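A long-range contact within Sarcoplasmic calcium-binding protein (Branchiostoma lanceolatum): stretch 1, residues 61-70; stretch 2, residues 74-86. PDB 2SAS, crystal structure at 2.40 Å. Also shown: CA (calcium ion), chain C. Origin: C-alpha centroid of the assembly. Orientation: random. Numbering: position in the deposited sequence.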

# COMPACT_ATOMS: atom_id res chain seq x y z
N GLU A 61 19.31 5.07 -16.71
CA GLU A 61 18.98 4.48 -15.41
C GLU A 61 18.78 2.97 -15.60
O GLU A 61 19.49 2.14 -14.92
CB GLU A 61 17.79 5.12 -14.77
CG GLU A 61 17.63 4.94 -13.27
CD GLU A 61 16.27 5.14 -12.70
OE1 GLU A 61 15.66 6.12 -13.17
OE2 GLU A 61 15.82 4.39 -11.85
N TRP A 62 17.93 2.56 -16.49
CA TRP A 62 17.64 1.15 -16.77
C TRP A 62 18.94 0.36 -17.04
O TRP A 62 19.16 -0.76 -16.56
CB TRP A 62 16.70 1.02 -17.97
CG TRP A 62 16.48 -0.36 -18.50
CD1 TRP A 62 16.59 -0.81 -19.80
CD2 TRP A 62 16.14 -1.50 -17.69
NE1 TRP A 62 16.28 -2.14 -19.86
CE2 TRP A 62 16.01 -2.59 -18.59
CE3 TRP A 62 15.88 -1.68 -16.35
CZ2 TRP A 62 15.62 -3.85 -18.13
CZ3 TRP A 62 15.51 -2.91 -15.88
CH2 TRP A 62 15.40 -4.00 -16.77
N ARG A 63 19.79 0.98 -17.85
CA ARG A 63 21.09 0.43 -18.22
C ARG A 63 21.90 0.13 -16.98
O ARG A 63 22.47 -0.96 -16.85
CB ARG A 63 21.84 1.38 -19.14
CG ARG A 63 23.20 0.97 -19.63
CD ARG A 63 23.31 1.14 -21.13
NE ARG A 63 22.00 1.02 -21.79
CZ ARG A 63 21.43 2.07 -22.39
NH1 ARG A 63 22.02 3.26 -22.34
NH2 ARG A 63 20.27 1.94 -23.04
N ASP A 64 21.98 1.06 -16.06
CA ASP A 64 22.78 0.83 -14.83
C ASP A 64 22.08 -0.19 -13.95
O ASP A 64 22.84 -0.94 -13.27
CB ASP A 64 23.00 2.13 -14.08
CG ASP A 64 23.94 2.00 -12.89
OD1 ASP A 64 23.42 1.72 -11.79
OD2 ASP A 64 25.14 2.21 -13.03
N LEU A 65 20.76 -0.21 -13.90
CA LEU A 65 20.11 -1.22 -13.04
C LEU A 65 20.31 -2.61 -13.68
O LEU A 65 20.78 -3.51 -12.96
CB LEU A 65 18.69 -0.82 -12.74
CG LEU A 65 17.78 -1.83 -12.02
CD1 LEU A 65 18.25 -2.04 -10.62
CD2 LEU A 65 16.36 -1.28 -12.11
N LYS A 66 19.91 -2.73 -14.93
CA LYS A 66 20.03 -3.98 -15.70
C LYS A 66 21.44 -4.57 -15.57
O LYS A 66 21.61 -5.77 -15.31
CB LYS A 66 19.76 -3.76 -17.19
CG LYS A 66 19.19 -4.88 -18.00
CD LYS A 66 18.96 -4.55 -19.46
CE LYS A 66 20.19 -4.52 -20.33
NZ LYS A 66 20.99 -3.28 -20.12
N GLY A 67 22.45 -3.77 -15.78
CA GLY A 67 23.85 -4.20 -15.70
C GLY A 67 24.38 -4.57 -14.34
O GLY A 67 25.53 -5.02 -14.17
N ARG A 68 23.60 -4.42 -13.30
CA ARG A 68 23.98 -4.72 -11.93
C ARG A 68 23.15 -5.83 -11.28
O ARG A 68 23.65 -6.51 -10.35
CB ARG A 68 23.75 -3.55 -10.99
CG ARG A 68 24.70 -2.40 -10.93
CD ARG A 68 24.16 -1.38 -9.95
NE ARG A 68 24.56 -0.04 -10.35
CZ ARG A 68 25.81 0.38 -10.12
NH1 ARG A 68 26.63 -0.43 -9.44
NH2 ARG A 68 26.25 1.58 -10.49
N ALA A 69 21.93 -5.93 -11.71
CA ALA A 69 21.00 -6.87 -11.09
C ALA A 69 20.59 -7.99 -11.99
O ALA A 69 20.18 -9.01 -11.44
CB ALA A 69 19.77 -6.11 -10.53
N ASP A 70 20.72 -7.80 -13.30
CA ASP A 70 20.31 -8.89 -14.20
C ASP A 70 21.44 -9.95 -14.30
O ASP A 70 22.24 -9.91 -15.26
CB ASP A 70 19.92 -8.36 -15.54
CG ASP A 70 19.17 -9.37 -16.40
OD1 ASP A 70 18.45 -10.27 -15.87
OD2 ASP A 70 19.32 -9.12 -17.60
N ASP A 74 18.80 -11.75 -19.29
CA ASP A 74 17.55 -11.76 -20.02
C ASP A 74 16.80 -10.41 -19.99
O ASP A 74 15.55 -10.47 -20.08
CB ASP A 74 16.60 -12.86 -19.49
CG ASP A 74 16.12 -12.72 -18.08
OD1 ASP A 74 16.74 -11.96 -17.31
OD2 ASP A 74 15.11 -13.33 -17.64
N ASP A 75 17.42 -9.28 -19.82
CA ASP A 75 16.81 -7.94 -19.78
C ASP A 75 15.60 -7.76 -18.90
O ASP A 75 14.75 -6.85 -19.15
CB ASP A 75 16.44 -7.46 -21.22
CG ASP A 75 17.67 -7.28 -22.07
OD1 ASP A 75 18.69 -6.84 -21.53
OD2 ASP A 75 17.60 -7.63 -23.28
N VAL A 76 15.43 -8.60 -17.93
CA VAL A 76 14.31 -8.51 -16.97
C VAL A 76 14.99 -8.52 -15.59
O VAL A 76 15.90 -9.36 -15.42
CB VAL A 76 13.35 -9.69 -17.12
CG1 VAL A 76 12.13 -9.56 -16.21
CG2 VAL A 76 12.93 -9.95 -18.57
N VAL A 77 14.63 -7.59 -14.71
CA VAL A 77 15.22 -7.66 -13.35
C VAL A 77 14.07 -8.27 -12.52
O VAL A 77 12.96 -7.70 -12.50
CB VAL A 77 15.75 -6.35 -12.82
CG1 VAL A 77 16.11 -6.41 -11.32
CG2 VAL A 77 16.95 -5.78 -13.58
N SER A 78 14.30 -9.43 -11.91
CA SER A 78 13.15 -9.96 -11.11
C SER A 78 13.32 -9.43 -9.69
O SER A 78 14.36 -8.81 -9.37
CB SER A 78 13.22 -11.50 -11.15
OG SER A 78 14.58 -11.85 -10.93
N TRP A 79 12.34 -9.71 -8.89
CA TRP A 79 12.31 -9.37 -7.46
C TRP A 79 13.54 -9.96 -6.76
O TRP A 79 14.25 -9.25 -6.05
CB TRP A 79 11.06 -9.94 -6.79
CG TRP A 79 11.19 -9.96 -5.29
CD1 TRP A 79 11.03 -11.04 -4.48
CD2 TRP A 79 11.49 -8.84 -4.44
NE1 TRP A 79 11.17 -10.66 -3.17
CE2 TRP A 79 11.45 -9.32 -3.12
CE3 TRP A 79 11.70 -7.48 -4.68
CZ2 TRP A 79 11.63 -8.50 -2.00
CZ3 TRP A 79 11.89 -6.66 -3.57
CH2 TRP A 79 11.88 -7.16 -2.27
N GLU A 80 13.73 -11.26 -6.96
CA GLU A 80 14.89 -11.99 -6.43
C GLU A 80 16.19 -11.35 -6.85
O GLU A 80 17.09 -11.13 -5.99
CB GLU A 80 14.90 -13.46 -6.89
CG GLU A 80 13.54 -14.17 -6.62
CD GLU A 80 12.49 -13.85 -7.66
OE1 GLU A 80 12.78 -13.44 -8.78
OE2 GLU A 80 11.31 -14.05 -7.30
N GLU A 81 16.40 -10.98 -8.11
CA GLU A 81 17.67 -10.33 -8.47
C GLU A 81 17.76 -8.93 -7.86
O GLU A 81 18.86 -8.51 -7.45
CB GLU A 81 17.97 -10.25 -9.95
CG GLU A 81 17.53 -11.50 -10.74
CD GLU A 81 17.64 -11.32 -12.22
OE1 GLU A 81 16.75 -10.84 -12.91
OE2 GLU A 81 18.75 -11.67 -12.63
N TYR A 82 16.64 -8.25 -7.78
CA TYR A 82 16.54 -6.92 -7.16
C TYR A 82 16.84 -7.05 -5.66
O TYR A 82 17.51 -6.13 -5.10
CB TYR A 82 15.19 -6.24 -7.44
CG TYR A 82 15.00 -4.82 -6.97
CD1 TYR A 82 15.54 -3.69 -7.61
CD2 TYR A 82 14.33 -4.58 -5.77
CE1 TYR A 82 15.40 -2.40 -7.09
CE2 TYR A 82 14.13 -3.33 -5.26
CZ TYR A 82 14.66 -2.21 -5.93
OH TYR A 82 14.44 -0.95 -5.39
N LEU A 83 16.38 -8.13 -5.06
CA LEU A 83 16.65 -8.34 -3.58
C LEU A 83 18.16 -8.52 -3.43
O LEU A 83 18.86 -7.82 -2.69
CB LEU A 83 15.83 -9.52 -3.12
CG LEU A 83 15.13 -9.51 -1.79
CD1 LEU A 83 14.83 -10.94 -1.32
CD2 LEU A 83 15.91 -8.81 -0.67
N ALA A 84 18.70 -9.47 -4.20
CA ALA A 84 20.14 -9.76 -4.27
C ALA A 84 20.95 -8.52 -4.43
O ALA A 84 21.97 -8.38 -3.75
CB ALA A 84 20.42 -10.73 -5.43
N MET A 85 20.59 -7.63 -5.34
CA MET A 85 21.30 -6.36 -5.56
C MET A 85 21.32 -5.56 -4.24
O MET A 85 22.36 -5.04 -3.83
CB MET A 85 20.70 -5.52 -6.66
CG MET A 85 21.34 -4.15 -6.72
SD MET A 85 20.70 -3.28 -8.21
CE MET A 85 18.99 -3.17 -7.65
N TRP A 86 20.19 -5.50 -3.59
CA TRP A 86 20.12 -4.74 -2.31
C TRP A 86 20.90 -5.37 -1.18
O TRP A 86 21.55 -4.62 -0.41
CB TRP A 86 18.66 -4.42 -2.00
CG TRP A 86 18.39 -3.13 -2.74
CD1 TRP A 86 17.59 -2.96 -3.80
CD2 TRP A 86 18.97 -1.85 -2.44
NE1 TRP A 86 17.60 -1.65 -4.19
CE2 TRP A 86 18.44 -0.95 -3.41
CE3 TRP A 86 19.89 -1.38 -1.50
CZ2 TRP A 86 18.78 0.40 -3.43
CZ3 TRP A 86 20.24 -0.04 -1.54
CH2 TRP A 86 19.69 0.83 -2.47
CA CA C . 17.03 -11.37 -15.15
O HOH W 1 15.27 -12.76 -14.68

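Helices 61-69 and 79-86 of this sarcoplasmic calcium-binding protein lie nearly perpendicular (88°), their axes 10.0 Å apart at closest approach, and apolar side chains, including Val77 from just before the second helix, pack between the stretches. Ala69 points toward the second stretch, and its small CB meets both Val77 CG1 and Met85 SD at 3.8 Å. Met85, extended through chi1 and chi2 (both t), brings its CE to 3.3 Å from Leu65 CD1, a tight contact; the same Leu65 CD1 lies at the edge of the Tyr82 ring, 4.4 Å from Tyr82 CD1. Val77 CG2 continues the packing, 4.3 Å from Leu65 CG and 3.9 Å from Trp62 CZ3. The Trp62 ring also presents its edge to the backbone, with CZ2 3.3 Å from Asp75 O.

Beyond this apolar packing the contact turns polar, and calcium joins the stretches where no clear direct hydrogen bond does. Asp70, just past the first helix, binds the calcium ion through OD1 at 1.9 Å; Asp74 OD1 (2.2 Å), Val76 O and Glu81 OE1 (both 2.3 Å) bind it from the second stretch. The shared cation explains how Asp70 OD1 and Asp74 OD1 can sit 2.8 Å apart. Glu81 OE1 also accepts from Ser78 N (3.0 Å), which helps hold the carboxylate in place.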